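Local coordinates for protein putative prolyl-tRNA synthetase (Leishmania major, PDB 5XIL) that probably catalyses the ATP-dependent attachment of L-proline to tRNA(Pro), with release of AMP and diphosphate, in parasite protein synthesis, at residues V185-L190 with V194-K199; V283-V288 with A400-R405; H346-G351 with A371-G376. All blocks are in the same frame, centred on the assembly; numbering follows the deposited sequence. Where two conformers were deposited one is given.

Overall arrangement
The chain is the catalytic core, anticodon-binding domain and C-terminal domain of a longer prolyl-tRNA synthetase. Contact 1 lies within the class II core and contact 3 within the anticodon-binding domain. Contact 2 stands between them, where the linker from one domain to the other meets helix 387-412. Centres of contacts 1 and 2 are about 15 Å apart, those of 2 and 3 about 12 Å, those of 1 and 3 about 25 Å. Contact 2 touches both others: Arg287 NH1 lies 2.7 Å from Gln188 O, and Met284 N lies 3.0 Å from Gly351 O. All three lie away from the magnesium site of Glu219 and His413 and from the zinc cysteines.

Contact 1 of 3, residues V185-L190 with V194-K199; sequences VYEQLL and VVRGRK
Glu187 OE2 is gripped by two donors: Arg196 NH1 reaches it at 2.9 Å, and water 1 donates to it at 2.7 Å. The same water accepts from Val194 N at 3.0 Å, so the carboxylate is also linked, through the water, to the backbone just ahead of Arg196. Arg196 NH2 completes the grip by donating to Glu187 OE1 at 3.0 Å. The salt bridge is thus end-on and two-pronged, NH1 and NH2 each taking one oxygen from its syn side. The pair is not flat, however: carboxylate and guanidinium planes are twisted 47° apart, and both nitrogens stand out of the carboxylate plane. OE2 sits at the guanidinium edge near its plane, and OE1 only slightly farther out of it. The two side chains arrive from opposite directions. The Arg196 chain is extended from CG to NE (chi2 155°, chi3 174°), which gives it the reach to span from strand to helix. Its NE forms a further salt bridge with Glu180 of the same helix, so one guanidinium is shared by two carboxylates, an arrangement that would favour its positive charge.

Next to the ion pair the contact is apolar. Val194 CG1 rests against Tyr186 CB at 3.5 Å, the two side chains meeting at about a right angle. The ring then leads away from the strand, and its OH bonds to Gly227 O. Val194 also packs on Val214 and Thr216 of strand 210-218. Only three residues separate the segments: this is the tight passage from helix 168-189 into strand 195-198, which pairs antiparallel with 210-218 in the helix-flanked antiparallel architecture of a class II synthetase core.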
loop_
_atom_site.group_PDB
_atom_site.type_symbol
_atom_site.label_atom_id
_atom_site.label_comp_id
_atom_site.label_asym_id
_atom_site.label_seq_id
_atom_site.Cartn_x
_atom_site.Cartn_y
_atom_site.Cartn_z
ATOM N N VAL A 185 14.165 6.325 -5.429
ATOM C CA VAL A 185 14.064 5.341 -4.325
ATOM C C VAL A 185 15.374 5.108 -3.602
ATOM O O VAL A 185 15.473 5.327 -2.379
ATOM C CB VAL A 185 13.401 4.001 -4.729
ATOM C CG1 VAL A 185 13.453 2.986 -3.594
ATOM C CG2 VAL A 185 11.962 4.255 -5.127
ATOM N N TYR A 186 16.393 4.689 -4.339
ATOM C CA TYR A 186 17.664 4.381 -3.749
ATOM C C TYR A 186 18.311 5.626 -3.135
ATOM O O TYR A 186 18.694 5.605 -1.969
ATOM C CB TYR A 186 18.621 3.823 -4.811
ATOM C CG TYR A 186 18.385 2.338 -5.015
ATOM C CD1 TYR A 186 18.840 1.435 -4.060
ATOM C CD2 TYR A 186 17.704 1.824 -6.098
ATOM C CE1 TYR A 186 18.657 0.086 -4.174
ATOM C CE2 TYR A 186 17.492 0.451 -6.254
ATOM C CZ TYR A 186 18.038 -0.432 -5.322
ATOM O OH TYR A 186 17.837 -1.807 -5.317
ATOM N N GLU A 187 18.313 6.700 -3.890
ATOM C CA GLU A 187 19.037 7.904 -3.461
ATOM C C GLU A 187 18.333 8.690 -2.315
ATOM O O GLU A 187 18.977 9.037 -1.283
ATOM C CB GLU A 187 19.315 8.834 -4.650
ATOM C CG GLU A 187 20.295 8.325 -5.674
ATOM C CD GLU A 187 20.328 9.135 -6.971
ATOM O OE1 GLU A 187 19.377 9.821 -7.267
ATOM O OE2 GLU A 187 21.285 9.011 -7.769
ATOM N N GLN A 188 17.050 8.949 -2.528
ATOM C CA GLN A 188 16.283 9.859 -1.679
ATOM C C GLN A 188 15.720 9.138 -0.499
ATOM O O GLN A 188 15.668 9.727 0.581
ATOM C CB GLN A 188 15.191 10.553 -2.456
ATOM C CG GLN A 188 15.784 11.395 -3.533
ATOM C CD GLN A 188 14.741 12.092 -4.336
ATOM O OE1 GLN A 188 13.591 12.321 -3.888
ATOM N NE2 GLN A 188 15.105 12.421 -5.545
ATOM N N LEU A 189 15.316 7.866 -0.640
ATOM C CA LEU A 189 14.849 7.119 0.531
ATOM C C LEU A 189 15.928 6.380 1.223
ATOM O O LEU A 189 15.987 6.362 2.447
ATOM C CB LEU A 189 13.707 6.162 0.236
ATOM C CG LEU A 189 12.320 6.686 0.112
ATOM C CD1 LEU A 189 11.451 5.417 -0.042
ATOM C CD2 LEU A 189 11.850 7.395 1.362
ATOM N N LEU A 190 16.802 5.681 0.472
ATOM C CA LEU A 190 17.653 4.730 1.108
ATOM C C LEU A 190 19.117 5.193 1.262
ATOM O O LEU A 190 19.922 4.444 1.743
ATOM C CB LEU A 190 17.601 3.408 0.301
ATOM C CG LEU A 190 16.230 2.828 0.017
ATOM C CD1 LEU A 190 16.370 1.513 -0.769
ATOM C CD2 LEU A 190 15.385 2.672 1.258
ATOM N N VAL A 194 23.642 5.159 -7.037
ATOM C CA VAL A 194 23.402 4.245 -8.127
ATOM C C VAL A 194 24.145 4.729 -9.356
ATOM O O VAL A 194 24.424 5.961 -9.483
ATOM C CB VAL A 194 21.894 4.091 -8.454
ATOM C CG1 VAL A 194 21.139 3.614 -7.273
ATOM C CG2 VAL A 194 21.283 5.365 -9.016
ATOM N N VAL A 195 24.347 3.814 -10.299
ATOM C CA VAL A 195 24.739 4.161 -11.685
ATOM C C VAL A 195 23.582 3.936 -12.657
ATOM O O VAL A 195 23.191 2.807 -12.875
ATOM C CB VAL A 195 26.012 3.359 -12.149
ATOM C CG1 VAL A 195 26.351 3.670 -13.602
ATOM C CG2 VAL A 195 27.179 3.784 -11.272
ATOM N N ARG A 196 22.992 5.001 -13.185
ATOM C CA ARG A 196 21.947 4.866 -14.221
ATOM C C ARG A 196 22.628 4.509 -15.499
ATOM O O ARG A 196 23.580 5.182 -15.904
ATOM C CB ARG A 196 21.243 6.219 -14.402
ATOM C CG ARG A 196 20.493 6.739 -13.187
ATOM C CD ARG A 196 20.396 8.259 -13.288
ATOM N NE ARG A 196 19.570 8.895 -12.260
ATOM C CZ ARG A 196 19.934 9.161 -11.033
ATOM N NH1 ARG A 196 21.108 8.810 -10.610
ATOM N NH2 ARG A 196 19.101 9.861 -10.249
ATOM N N GLY A 197 22.104 3.503 -16.205
ATOM C CA GLY A 197 22.696 3.145 -17.511
ATOM C C GLY A 197 21.815 2.177 -18.286
ATOM O O GLY A 197 20.667 1.913 -17.914
ATOM N N ARG A 198 22.354 1.712 -19.409
ATOM C CA ARG A 198 21.665 0.793 -20.267
ATOM C C ARG A 198 22.384 -0.544 -20.258
ATOM O O ARG A 198 23.628 -0.627 -20.315
ATOM C CB ARG A 198 21.645 1.330 -21.704
ATOM C CG ARG A 198 20.694 0.586 -22.605
ATOM C CD ARG A 198 20.765 1.013 -24.078
ATOM N NE ARG A 198 22.107 1.273 -24.594
ATOM C CZ ARG A 198 22.664 2.475 -24.746
ATOM N NH1 ARG A 198 22.027 3.580 -24.356
ATOM N NH2 ARG A 198 23.899 2.566 -25.245
ATOM N N LYS A 199 21.622 -1.614 -20.215
ATOM C CA LYS A 199 22.207 -2.900 -20.286
ATOM C C LYS A 199 22.788 -3.135 -21.699
ATOM O O LYS A 199 22.289 -2.571 -22.692
ATOM C CB LYS A 199 21.229 -4.009 -19.945
ATOM C CG LYS A 199 20.724 -4.019 -18.511
ATOM C CD LYS A 199 21.795 -4.431 -17.540
ATOM C CE LYS A 199 21.133 -4.951 -16.275
ATOM N NZ LYS A 199 22.146 -5.249 -15.232
HETATM O O HOH W 1 23.705 8.170 -7.003
#

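Contact 2 of 3, residues V283-V288 with A400-R405; sequences VMPPRV and AQMYAR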
loop_
_atom_site.group_PDB
_atom_site.type_symbol
_atom_site.label_atom_id
_atom_site.label_comp_id
_atom_site.label_asym_id
_atom_site.label_seq_id
_atom_site.Cartn_x
_atom_site.Cartn_y
_atom_site.Cartn_z
ATOM N N VAL A 283 22.774 0.334 10.134
ATOM C CA VAL A 283 22.700 1.758 10.196
ATOM C C VAL A 283 21.489 2.105 9.299
ATOM O O VAL A 283 21.588 1.973 8.067
ATOM C CB VAL A 283 23.984 2.440 9.677
ATOM C CG1 VAL A 283 23.871 3.952 9.692
ATOM C CG2 VAL A 283 25.235 2.003 10.487
ATOM N N MET A 284 20.364 2.507 9.878
ATOM C CA MET A 284 19.134 2.706 9.116
ATOM C C MET A 284 19.117 4.113 8.521
ATOM O O MET A 284 19.205 5.097 9.265
ATOM C CB MET A 284 17.920 2.412 10.024
ATOM C CG MET A 284 16.533 2.223 9.414
ATOM S SD MET A 284 16.483 0.941 8.144
ATOM C CE MET A 284 16.209 -0.569 9.035
ATOM N N PRO A 285 18.953 4.222 7.198
ATOM C CA PRO A 285 18.704 5.535 6.655
ATOM C C PRO A 285 17.454 6.156 7.346
ATOM O O PRO A 285 16.403 5.509 7.481
ATOM C CB PRO A 285 18.432 5.250 5.153
ATOM C CG PRO A 285 19.117 3.974 4.921
ATOM C CD PRO A 285 18.817 3.188 6.142
ATOM N N PRO A 286 17.548 7.422 7.753
ATOM C CA PRO A 286 16.491 7.983 8.607
ATOM C C PRO A 286 15.115 8.109 7.987
ATOM O O PRO A 286 14.122 7.980 8.699
ATOM C CB PRO A 286 17.038 9.375 8.988
ATOM C CG PRO A 286 18.043 9.708 7.993
ATOM C CD PRO A 286 18.648 8.376 7.501
ATOM N N ARG A 287 15.037 8.285 6.667
ATOM C CA ARG A 287 13.770 8.400 6.032
ATOM C C ARG A 287 13.020 7.100 5.987
ATOM O O ARG A 287 11.762 7.101 5.711
ATOM C CB ARG A 287 13.853 9.079 4.653
ATOM C CG ARG A 287 14.447 10.501 4.733
ATOM C CD ARG A 287 14.860 10.979 3.355
ATOM N NE ARG A 287 15.445 12.338 3.378
ATOM C CZ ARG A 287 15.927 12.951 2.333
ATOM N NH1 ARG A 287 15.902 12.344 1.163
ATOM N NH2 ARG A 287 16.435 14.192 2.466
ATOM N N VAL A 288 13.674 5.958 6.282
ATOM C CA VAL A 288 12.900 4.724 6.307
ATOM C C VAL A 288 13.035 4.017 7.636
ATOM O O VAL A 288 12.755 2.852 7.771
ATOM C CB VAL A 288 13.323 3.773 5.119
ATOM C CG1 VAL A 288 13.009 4.388 3.791
ATOM C CG2 VAL A 288 14.805 3.374 5.206
ATOM N N ALA A 400 21.963 13.042 4.461
ATOM C CA ALA A 400 22.941 13.624 3.584
ATOM C C ALA A 400 24.319 13.011 3.761
ATOM O O ALA A 400 25.023 12.754 2.767
ATOM C CB ALA A 400 23.002 15.170 3.709
ATOM N N GLN A 401 24.732 12.831 4.983
ATOM C CA GLN A 401 26.022 12.303 5.266
ATOM C C GLN A 401 26.171 10.830 4.860
ATOM O O GLN A 401 27.189 10.413 4.355
ATOM C CB GLN A 401 26.352 12.550 6.732
ATOM C CG GLN A 401 26.483 14.041 7.048
ATOM C CD GLN A 401 26.938 14.340 8.463
ATOM O OE1 GLN A 401 27.856 13.764 8.942
ATOM N NE2 GLN A 401 26.318 15.293 9.087
ATOM N N MET A 402 25.131 10.060 5.110
ATOM C CA MET A 402 25.185 8.647 4.764
ATOM C C MET A 402 25.301 8.492 3.260
ATOM O O MET A 402 26.027 7.575 2.784
ATOM C CB MET A 402 23.892 7.931 5.248
ATOM C CG MET A 402 23.859 7.697 6.739
ATOM S SD MET A 402 22.346 6.894 7.288
ATOM C CE MET A 402 22.580 5.254 6.521
ATOM N N TYR A 403 24.537 9.288 2.540
ATOM C CA TYR A 403 24.532 9.264 1.069
ATOM C C TYR A 403 25.924 9.645 0.585
ATOM O O TYR A 403 26.509 8.961 -0.269
ATOM C CB TYR A 403 23.456 10.127 0.490
ATOM C CG TYR A 403 23.518 10.168 -1.001
ATOM C CD1 TYR A 403 23.083 9.072 -1.761
ATOM C CD2 TYR A 403 24.123 11.222 -1.661
ATOM C CE1 TYR A 403 23.218 9.076 -3.153
ATOM C CE2 TYR A 403 24.331 11.197 -3.030
ATOM C CZ TYR A 403 23.823 10.122 -3.772
ATOM O OH TYR A 403 23.969 10.098 -5.126
ATOM N N ALA A 404 26.459 10.726 1.150
ATOM C CA ALA A 404 27.781 11.215 0.734
ATOM C C ALA A 404 28.886 10.220 0.952
ATOM O O ALA A 404 29.731 10.022 0.048
ATOM C CB ALA A 404 28.097 12.615 1.403
ATOM N N ARG A 405 28.889 9.539 2.092
ATOM C CA ARG A 405 29.888 8.595 2.431
ATOM C C ARG A 405 29.783 7.371 1.445
ATOM O O ARG A 405 30.796 6.890 0.945
ATOM C CB ARG A 405 29.716 8.107 3.857
ATOM C CG ARG A 405 30.536 6.902 4.289
ATOM C CD ARG A 405 31.969 7.286 4.636
ATOM N NE ARG A 405 32.822 6.117 4.926
ATOM C CZ ARG A 405 34.155 6.095 4.802
ATOM N NH1 ARG A 405 34.811 7.168 4.389
ATOM N NH2 ARG A 405 34.842 4.982 5.076
#
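Met402 carries its side of the contact alone, laying its thioether across Val283, Pro285 and Pro286. Its CE methyl lies 3.7 Å from Val283 CG1 and 4.0 Å from Pro285 CG, and so fits between the valine branch and CG of Pro285. The sulfur sits farther along the linker: Met402 SD is 3.9 Å from Pro285 CA and 4.0 Å from Pro286 CD. These are van der Waals contacts, and the chain's shape explains them. Met402 runs straight out from the helix as far as its sulfur (chi2 179°) and then bends (chi3 68°), which turns CE back along the linker to the valine. Met402 crosses Pro285 at about a right angle but slides past Val283 and Pro286 in opposite directions.

The linker follows helix 267-276 of the catalytic core and leads to strand 293-297 of the anticodon-binding domain; helix 387-412 comes after the last strand of that domain, 378-382. The contact therefore packs the interdomain linker against the helix that follows the anticodon-binding domain's sheet. Pro286 and Arg287 form a short 3-10 turn in the linker, with Val288 N bonded to Pro285 O at 3.0 Å.

Of the two Val283 methyls it is CG1, anti to the backbone N (chi1 178°), that faces Met402, and the residue also packs on His374. All five touching residues are buried, and Met402 further touches His276 of helix 267-276. Pro286 also packs on Leu395, Val398 and His399 of helix 387-412, while Arg287 NH2 makes a salt bridge with Glu396 of the same helix.

Contact 3 of 3, residues H346-G351 with A371-G376; sequences HWEVKG and AVRHSG
Arg373 NE donates to the backbone carbonyl of Glu348 in a short, nearly straight bond, 2.8 Å from NE to Glu348 O with an N-H...O angle of 166°. The oxygen lies at the guanidinium edge, close to its plane, while NE stands tilted from the plane of the carbonyl. Arg373 NH2 adds a weak second bond to Glu348 O at 3.4 Å. Packing is tight here: Glu348 CG lies over one guanidinium face, 3.4 Å from Arg373 NE, so the same residue supplies an acceptor at the edge and a methylene over the face. A bend at chi2 (64°) lets the arginine, starting one residue past the strand, fold round to this carbonyl.

The rest is looser. Gly351 CA comes no nearer than 4.3 Å to Arg373 NE, and in the conformer given the Glu348 carboxylate is not in contact with the guanidinium despite opposite charges. In that conformer the acid pairs instead with Arg280; Arg373 NH1 pairs with Asp278. Beyond Arg373 the chain turns out to the exposed Ser375 and Gly376.

Glu348 O belongs to the last turn of helix 340-350, which ends in a Schellman motif with Gly351, at positive phi, as its C-prime residue. There Gly351 N bonds weakly to Glu348 O at 3.1 Å and Val352 N to Trp347 O. Arg373 thus ties itself to the C-terminal turn of this helix in the anticodon-binding domain through Glu348 O, just past strand 367-372, which runs antiparallel to neighbours 354-358 and 378-382, while the adjoining His374 packs on helix 387-412.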
loop_
_atom_site.group_PDB
_atom_site.type_symbol
_atom_site.label_atom_id
_atom_site.label_comp_id
_atom_site.label_asym_id
_atom_site.label_seq_id
_atom_site.Cartn_x
_atom_site.Cartn_y
_atom_site.Cartn_z
ATOM N N HIS A 346 21.418 -2.718 21.850
ATOM C CA HIS A 346 20.262 -3.205 21.178
ATOM C C HIS A 346 19.830 -2.275 20.042
ATOM O O HIS A 346 19.589 -2.695 18.924
ATOM C CB HIS A 346 19.116 -3.372 22.179
ATOM C CG HIS A 346 17.793 -3.706 21.556
ATOM N ND1 HIS A 346 17.452 -4.978 21.133
ATOM C CD2 HIS A 346 16.696 -2.934 21.331
ATOM C CE1 HIS A 346 16.236 -4.960 20.647
ATOM N NE2 HIS A 346 15.752 -3.740 20.766
ATOM N N TRP A 347 19.672 -0.992 20.349
ATOM C CA TRP A 347 19.302 0.019 19.331
ATOM C C TRP A 347 20.434 0.371 18.374
ATOM O O TRP A 347 20.166 0.766 17.229
ATOM C CB TRP A 347 18.753 1.279 20.024
ATOM C CG TRP A 347 17.426 0.942 20.763
ATOM C CD1 TRP A 347 17.233 0.768 22.129
ATOM C CD2 TRP A 347 16.167 0.612 20.148
ATOM N NE1 TRP A 347 15.959 0.403 22.367
ATOM C CE2 TRP A 347 15.268 0.301 21.186
ATOM C CE3 TRP A 347 15.702 0.613 18.839
ATOM C CZ2 TRP A 347 13.938 -0.045 20.951
ATOM C CZ3 TRP A 347 14.339 0.284 18.598
ATOM C CH2 TRP A 347 13.492 -0.041 19.643
ATOM N N GLU A 348 21.680 0.253 18.825
ATOM C CA GLU A 348 22.833 0.382 17.946
ATOM C C GLU A 348 22.797 -0.669 16.870
ATOM O O GLU A 348 23.002 -0.380 15.686
ATOM C CB GLU A 348 24.138 0.231 18.725
ATOM C CG GLU A 348 25.386 0.434 17.882
ATOM C CD GLU A 348 26.599 0.699 18.739
ATOM O OE1 GLU A 348 27.218 -0.267 19.233
ATOM O OE2 GLU A 348 26.899 1.882 18.951
ATOM N N VAL A 349 22.554 -1.899 17.294
ATOM C CA VAL A 349 22.534 -2.977 16.344
ATOM C C VAL A 349 21.395 -2.841 15.310
ATOM O O VAL A 349 21.520 -3.233 14.132
ATOM C CB VAL A 349 22.461 -4.318 17.077
ATOM C CG1 VAL A 349 22.295 -5.439 16.053
ATOM C CG2 VAL A 349 23.758 -4.515 17.892
ATOM N N LYS A 350 20.262 -2.275 15.759
ATOM C CA LYS A 350 19.116 -2.031 14.885
ATOM C C LYS A 350 19.381 -0.903 13.976
ATOM O O LYS A 350 18.783 -0.821 12.910
ATOM C CB LYS A 350 17.831 -1.786 15.668
ATOM C CG LYS A 350 17.316 -3.037 16.357
ATOM C CD LYS A 350 16.163 -2.784 17.313
ATOM C CE LYS A 350 14.916 -2.396 16.555
ATOM N NZ LYS A 350 14.464 -3.621 15.809
ATOM N N GLY A 351 20.273 0.003 14.367
ATOM C CA GLY A 351 20.610 1.107 13.519
ATOM C C GLY A 351 19.740 2.329 13.649
ATOM O O GLY A 351 19.694 3.130 12.712
ATOM N N ALA A 371 23.555 10.902 20.474
ATOM C CA ALA A 371 24.582 10.110 19.871
ATOM C C ALA A 371 24.103 9.761 18.459
ATOM O O ALA A 371 23.002 9.168 18.329
ATOM C CB ALA A 371 24.702 8.827 20.674
ATOM N N VAL A 372 24.880 10.140 17.436
ATOM C CA VAL A 372 24.560 9.872 16.030
ATOM C C VAL A 372 25.126 8.524 15.589
ATOM O O VAL A 372 26.345 8.270 15.695
ATOM C CB VAL A 372 25.165 10.960 15.134
ATOM C CG1 VAL A 372 24.757 10.780 13.726
ATOM C CG2 VAL A 372 24.764 12.324 15.643
ATOM N N ARG A 373 24.243 7.601 15.204
ATOM C CA ARG A 373 24.631 6.256 14.929
ATOM C C ARG A 373 25.654 6.090 13.750
ATOM O O ARG A 373 26.642 5.330 13.872
ATOM C CB ARG A 373 23.413 5.401 14.659
ATOM C CG ARG A 373 23.707 3.943 14.253
ATOM C CD ARG A 373 24.375 3.103 15.294
ATOM N NE ARG A 373 24.615 1.755 14.805
ATOM C CZ ARG A 373 25.652 1.375 14.096
ATOM N NH1 ARG A 373 26.680 2.208 13.845
ATOM N NH2 ARG A 373 25.689 0.142 13.682
ATOM N N HIS A 374 25.446 6.748 12.651
ATOM C CA HIS A 374 26.296 6.471 11.493
ATOM C C HIS A 374 27.736 6.925 11.753
ATOM O O HIS A 374 28.621 6.251 11.354
ATOM C CB HIS A 374 25.721 7.067 10.214
ATOM C CG HIS A 374 25.858 8.547 10.115
ATOM N ND1 HIS A 374 26.885 9.143 9.424
ATOM C CD2 HIS A 374 25.110 9.552 10.629
ATOM C CE1 HIS A 374 26.744 10.453 9.494
ATOM N NE2 HIS A 374 25.689 10.725 10.238
ATOM N N SER A 375 27.918 8.055 12.451
ATOM C CA SER A 375 29.215 8.732 12.575
ATOM C C SER A 375 29.820 8.542 13.956
ATOM O O SER A 375 31.017 8.703 14.102
ATOM C CB SER A 375 29.082 10.231 12.291
ATOM O OG SER A 375 28.256 10.785 13.291
ATOM N N GLY A 376 29.013 8.178 14.951
ATOM C CA GLY A 376 29.452 8.092 16.318
ATOM C C GLY A 376 29.607 9.456 16.927
ATOM O O GLY A 376 30.003 9.583 18.067
#